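Local coordinates for protein deoxycytidylate deaminase (Cyanophage S-TIM5, PDB 4P9E) that probably deaminates dCMP to dUMP in a zinc-dependent reaction, and binds dTTP as an allosteric inhibitor, at residues F19-A32 with H43-C57. Sequence-based numbering, arbitrary orientation.
Sequences FSQVSNCKRMKVGA and HGWNGTPSGFHTNCC
The antiparallel hairpin of strands 31-36 and 39-45, at one margin of the sheet within this chain, runs out into two loops where Asn-46 meets Ser-23, Met-28 and Val-30. Within the hairpin, Ala-32 N donates to Gly-44 O (2.8 Å), the bond back from Gly-44 N to Ala-32 O being weak. Just beyond the strand, the Asn-46 amide is turned into the 19-32 loop, with CG lodged between its own backbone N and carbonyl carbon (chi1 64°). ND2 gives a nearly straight bond to Met-28 O, which lies in the amide plane, while OD1 takes a weak bond from Val-30 N. Ser-23 OG reaches both OD1 and O of Asn-46, and accepts from Cys-25 N in an ST turn. Farther out, in one of the two deposited conformers of Cys-25, a disulfide to Cys-57 (SG to SG 2.0 Å) links the loops. On the face of Trp-45, Val-22 CG1 sits 3.8 Å from the six-ring centroid in a CH-pi contact; the Phe-19 ring lies rim to rim with that ring, the planes 4° apart, and takes His-43 ND1 over one face. Ile-8 of a second subunit also packs on Trp-45. Asn-46, a dTMP-binding residue near the zinc site, is thus held mainly through ND2, with weaker or shared contacts at OD1, which probably limits its rotation.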
loop_
_atom_site.group_PDB
_atom_site.type_symbol
_atom_site.label_atom_id
_atom_site.label_comp_id
_atom_site.label_asym_id
_atom_site.label_seq_id
_atom_site.Cartn_x
_atom_site.Cartn_y
_atom_site.Cartn_z
ATOM N N PHE A 19 7.519 23.575 -11.003
ATOM C CA PHE A 19 7.205 22.548 -11.980
ATOM C C PHE A 19 6.425 23.031 -13.180
ATOM O O PHE A 19 6.488 22.411 -14.226
ATOM C CB PHE A 19 6.549 21.342 -11.320
ATOM C CG PHE A 19 7.525 20.496 -10.570
ATOM C CD1 PHE A 19 8.382 19.643 -11.251
ATOM C CD2 PHE A 19 7.628 20.584 -9.195
ATOM C CE1 PHE A 19 9.308 18.871 -10.564
ATOM C CE2 PHE A 19 8.550 19.820 -8.503
ATOM C CZ PHE A 19 9.395 18.962 -9.184
ATOM N N SER A 20 5.709 24.141 -13.052
ATOM C CA SER A 20 5.037 24.707 -14.216
ATOM C C SER A 20 6.063 25.073 -15.280
ATOM O O SER A 20 5.787 24.977 -16.471
ATOM C CB SER A 20 4.185 25.929 -13.853
ATOM O OG SER A 20 4.977 26.996 -13.371
ATOM N N GLN A 21 7.261 25.448 -14.848
ATOM C CA GLN A 21 8.277 25.944 -15.765
ATOM C C GLN A 21 9.037 24.837 -16.485
ATOM O O GLN A 21 9.838 25.105 -17.372
ATOM C CB GLN A 21 9.242 26.866 -15.027
ATOM C CG GLN A 21 8.550 28.054 -14.405
ATOM C CD GLN A 21 8.065 29.056 -15.438
ATOM O OE1 GLN A 21 8.874 29.729 -16.081
ATOM N NE2 GLN A 21 6.741 29.169 -15.600
ATOM N N VAL A 22 8.775 23.595 -16.103
ATOM C CA VAL A 22 9.352 22.433 -16.763
ATOM C C VAL A 22 8.565 22.135 -18.033
ATOM O O VAL A 22 9.085 21.559 -18.992
ATOM C CB VAL A 22 9.323 21.214 -15.822
ATOM C CG1 VAL A 22 9.665 19.931 -16.558
ATOM C CG2 VAL A 22 10.269 21.426 -14.645
ATOM N N SER A 23 7.294 22.523 -18.037
ATOM C CA SER A 23 6.429 22.271 -19.156
ATOM C C SER A 23 6.882 22.946 -20.458
ATOM O O SER A 23 7.779 23.787 -20.429
ATOM C CB SER A 23 5.048 22.936 -18.952
ATOM O OG SER A 23 4.207 22.765 -20.079
ATOM N N ASN A 24 6.296 22.583 -21.568
ATOM C CA ASN A 24 6.788 23.004 -22.874
ATOM C C ASN A 24 5.739 23.764 -23.710
ATOM O O ASN A 24 5.949 24.048 -24.892
ATOM C CB ASN A 24 7.247 21.793 -23.683
ATOM C CG ASN A 24 8.611 22.004 -24.274
ATOM O OD1 ASN A 24 9.626 21.664 -23.658
ATOM N ND2 ASN A 24 8.655 22.574 -25.473
ATOM N N CYS A 25 4.615 24.060 -23.080
ATOM C CA CYS A 25 3.515 24.692 -23.773
ATOM C C CYS A 25 3.691 26.197 -23.775
ATOM O O CYS A 25 4.028 26.796 -22.761
ATOM C CB CYS A 25 2.195 24.265 -23.150
ATOM S SG CYS A 25 2.068 22.515 -22.919
ATOM N N LYS A 26 3.491 26.795 -24.942
ATOM C CA LYS A 26 3.756 28.204 -25.123
ATOM C C LYS A 26 2.531 28.995 -24.703
ATOM O O LYS A 26 2.633 30.162 -24.321
ATOM C CB LYS A 26 4.133 28.483 -26.579
ATOM C CG LYS A 26 5.253 27.584 -27.104
ATOM C CD LYS A 26 6.446 27.585 -26.164
ATOM C CE LYS A 26 7.383 26.421 -26.443
ATOM N NZ LYS A 26 8.378 26.247 -25.348
ATOM N N ARG A 27 1.370 28.347 -24.757
ATOM C CA ARG A 27 0.133 28.998 -24.356
ATOM C C ARG A 27 0.088 29.180 -22.833
ATOM O O ARG A 27 -0.025 30.300 -22.326
ATOM C CB ARG A 27 -1.082 28.204 -24.843
ATOM C CG ARG A 27 -2.296 29.079 -25.139
ATOM C CD ARG A 27 -3.519 28.271 -25.571
ATOM N NE ARG A 27 -4.393 27.943 -24.447
ATOM C CZ ARG A 27 -5.675 27.610 -24.563
ATOM N NH1 ARG A 27 -6.247 27.558 -25.760
ATOM N NH2 ARG A 27 -6.392 27.331 -23.478
ATOM N N MET A 28 0.196 28.079 -22.103
ATOM C CA MET A 28 0.098 28.140 -20.656
ATOM C C MET A 28 1.001 27.111 -20.025
ATOM O O MET A 28 0.973 25.952 -20.419
ATOM C CB MET A 28 -1.327 27.841 -20.241
ATOM C CG MET A 28 -1.780 28.574 -19.024
ATOM S SD MET A 28 -3.542 28.302 -18.888
ATOM C CE MET A 28 -4.089 29.897 -18.264
ATOM N N LYS A 29 1.808 27.541 -19.060
ATOM C CA LYS A 29 2.558 26.620 -18.209
ATOM C C LYS A 29 1.888 26.449 -16.828
ATOM O O LYS A 29 1.698 27.412 -16.088
ATOM C CB LYS A 29 4.004 27.082 -18.058
ATOM C CG LYS A 29 4.733 27.246 -19.368
ATOM C CD LYS A 29 6.246 27.131 -19.179
ATOM C CE LYS A 29 6.993 27.547 -20.441
ATOM N NZ LYS A 29 6.381 26.947 -21.669
ATOM N N VAL A 30 1.521 25.215 -16.501
ATOM C CA VAL A 30 0.804 24.904 -15.265
ATOM C C VAL A 30 1.557 23.856 -14.449
ATOM O O VAL A 30 2.134 22.909 -14.999
ATOM C CB VAL A 30 -0.606 24.355 -15.574
ATOM C CG1 VAL A 30 -1.472 24.320 -14.318
ATOM C CG2 VAL A 30 -1.270 25.191 -16.656
ATOM N N GLY A 31 1.558 24.027 -13.137
ATOM C CA GLY A 31 2.133 23.032 -12.259
ATOM C C GLY A 31 1.110 22.628 -11.230
ATOM O O GLY A 31 0.268 23.425 -10.853
ATOM N N ALA A 32 1.167 21.380 -10.784
ATOM C CA ALA A 32 0.316 20.930 -9.680
ATOM C C ALA A 32 1.115 20.074 -8.693
ATOM O O ALA A 32 2.113 19.467 -9.053
ATOM C CB ALA A 32 -0.919 20.176 -10.196
ATOM N N HIS A 43 3.471 15.274 -8.235
ATOM C CA HIS A 43 3.598 16.552 -8.907
ATOM C C HIS A 43 3.257 16.341 -10.368
ATOM O O HIS A 43 3.143 15.214 -10.827
ATOM C CB HIS A 43 5.001 17.119 -8.729
ATOM C CG HIS A 43 6.080 16.217 -9.229
ATOM N ND1 HIS A 43 6.741 16.437 -10.413
ATOM C CD2 HIS A 43 6.598 15.083 -8.707
ATOM C CE1 HIS A 43 7.632 15.475 -10.604
ATOM N NE2 HIS A 43 7.563 14.648 -9.582
ATOM N N GLY A 44 3.075 17.423 -11.096
ATOM C CA GLY A 44 2.580 17.317 -12.443
ATOM C C GLY A 44 2.634 18.650 -13.142
ATOM O O GLY A 44 2.570 19.712 -12.531
ATOM N N TRP A 45 2.767 18.585 -14.452
ATOM C CA TRP A 45 2.757 19.784 -15.233
ATOM C C TRP A 45 2.078 19.511 -16.557
ATOM O O TRP A 45 1.687 18.387 -16.862
ATOM C CB TRP A 45 4.174 20.331 -15.415
ATOM C CG TRP A 45 5.128 19.383 -16.094
ATOM C CD1 TRP A 45 5.270 19.190 -17.437
ATOM C CD2 TRP A 45 6.076 18.504 -15.463
ATOM N NE1 TRP A 45 6.232 18.256 -17.681
ATOM C CE2 TRP A 45 6.745 17.815 -16.498
ATOM C CE3 TRP A 45 6.415 18.231 -14.132
ATOM C CZ2 TRP A 45 7.741 16.865 -16.241
ATOM C CZ3 TRP A 45 7.408 17.288 -13.875
ATOM C CH2 TRP A 45 8.060 16.618 -14.925
ATOM N N ASN A 46 1.835 20.540 -17.348
ATOM C CA ASN A 46 1.071 20.296 -18.560
ATOM C C ASN A 46 1.945 19.930 -19.750
ATOM O O ASN A 46 3.027 20.469 -19.928
ATOM C CB ASN A 46 0.110 21.449 -18.870
ATOM C CG ASN A 46 0.821 22.730 -19.174
ATOM O OD1 ASN A 46 1.994 22.889 -18.863
ATOM N ND2 ASN A 46 0.115 23.658 -19.793
ATOM N N GLY A 47 1.478 18.984 -20.552
ATOM C CA GLY A 47 2.236 18.549 -21.701
ATOM C C GLY A 47 1.811 17.218 -22.271
ATOM O O GLY A 47 0.818 16.630 -21.867
ATOM N N THR A 48 2.593 16.751 -23.231
ATOM C CA THR A 48 2.332 15.504 -23.944
ATOM C C THR A 48 2.814 14.290 -23.156
ATOM O O THR A 48 3.756 14.387 -22.358
ATOM C CB THR A 48 3.035 15.489 -25.325
ATOM O OG1 THR A 48 4.459 15.407 -25.150
ATOM C CG2 THR A 48 2.678 16.731 -26.110
ATOM N N PRO A 49 2.176 13.157 -23.414
ATOM C CA PRO A 49 2.441 11.916 -22.694
ATOM C C PRO A 49 3.838 11.415 -22.977
ATOM O O PRO A 49 4.385 11.697 -24.035
ATOM C CB PRO A 49 1.413 10.958 -23.285
ATOM C CG PRO A 49 0.289 11.825 -23.658
ATOM C CD PRO A 49 0.889 13.112 -24.125
ATOM N N SER A 50 4.492 10.703 -21.970
ATOM C CA SER A 50 5.846 10.210 -22.102
ATOM C C SER A 50 5.924 9.288 -23.303
ATOM O O SER A 50 5.220 8.282 -23.370
ATOM C CB SER A 50 6.254 9.474 -20.834
ATOM O OG SER A 50 6.289 10.370 -19.735
ATOM N N GLY A 51 6.832 9.603 -24.222
ATOM C CA GLY A 51 7.013 8.829 -25.439
ATOM C C GLY A 51 6.191 9.289 -26.627
ATOM O O GLY A 51 6.248 8.702 -27.700
ATOM N N PHE A 52 5.482 10.393 -26.460
ATOM C CA PHE A 52 4.812 11.050 -27.569
ATOM C C PHE A 52 5.867 11.703 -28.449
ATOM O O PHE A 52 6.981 11.956 -27.999
ATOM C CB PHE A 52 3.866 12.119 -27.043
ATOM C CG PHE A 52 2.765 12.482 -27.987
ATOM C CD1 PHE A 52 1.873 11.527 -28.430
ATOM C CD2 PHE A 52 2.605 13.783 -28.412
ATOM C CE1 PHE A 52 0.852 11.865 -29.286
ATOM C CE2 PHE A 52 1.585 14.121 -29.269
ATOM C CZ PHE A 52 0.709 13.161 -29.706
ATOM N N HIS A 53 5.556 11.873 -29.728
ATOM C CA HIS A 53 6.568 12.275 -30.695
ATOM C C HIS A 53 6.856 13.766 -30.640
ATOM O O HIS A 53 7.990 14.177 -30.410
ATOM C CB HIS A 53 6.179 11.842 -32.110
ATOM C CG HIS A 53 4.892 12.432 -32.587
ATOM N ND1 HIS A 53 4.793 13.727 -33.048
ATOM C CD2 HIS A 53 3.647 11.907 -32.673
ATOM C CE1 HIS A 53 3.543 13.972 -33.395
ATOM N NE2 HIS A 53 2.828 12.884 -33.179
ATOM N N THR A 54 5.827 14.576 -30.845
ATOM C CA THR A 54 5.991 16.017 -30.784
ATOM C C THR A 54 5.944 16.481 -29.341
ATOM O O THR A 54 5.051 16.101 -28.593
ATOM C CB THR A 54 4.884 16.732 -31.551
ATOM O OG1 THR A 54 4.759 18.071 -31.065
ATOM C CG2 THR A 54 3.565 16.012 -31.363
ATOM N N ASN A 55 6.904 17.309 -28.948
ATOM C CA ASN A 55 6.918 17.840 -27.595
ATOM C C ASN A 55 6.050 19.083 -27.447
ATOM O O ASN A 55 5.578 19.376 -26.355
ATOM C CB ASN A 55 8.342 18.126 -27.130
ATOM C CG ASN A 55 8.883 17.044 -26.222
ATOM O OD1 ASN A 55 8.216 16.611 -25.287
ATOM N ND2 ASN A 55 10.099 16.608 -26.490
ATOM N N CYS A 56 5.848 19.803 -28.545
ATOM C CA CYS A 56 5.034 21.012 -28.529
ATOM C C CYS A 56 3.558 20.681 -28.345
ATOM O O CYS A 56 3.048 19.723 -28.926
ATOM C CB CYS A 56 5.236 21.811 -29.820
ATOM S SG CYS A 56 4.030 21.450 -31.117
ATOM N N CYS A 57 2.875 21.478 -27.530
ATOM C CA CYS A 57 1.455 21.270 -27.266
ATOM C C CYS A 57 0.600 21.755 -28.432
ATOM O O CYS A 57 -0.592 22.015 -28.275
ATOM C CB CYS A 57 1.040 21.984 -25.978
ATOM S SG CYS A 57 1.733 21.265 -24.470
#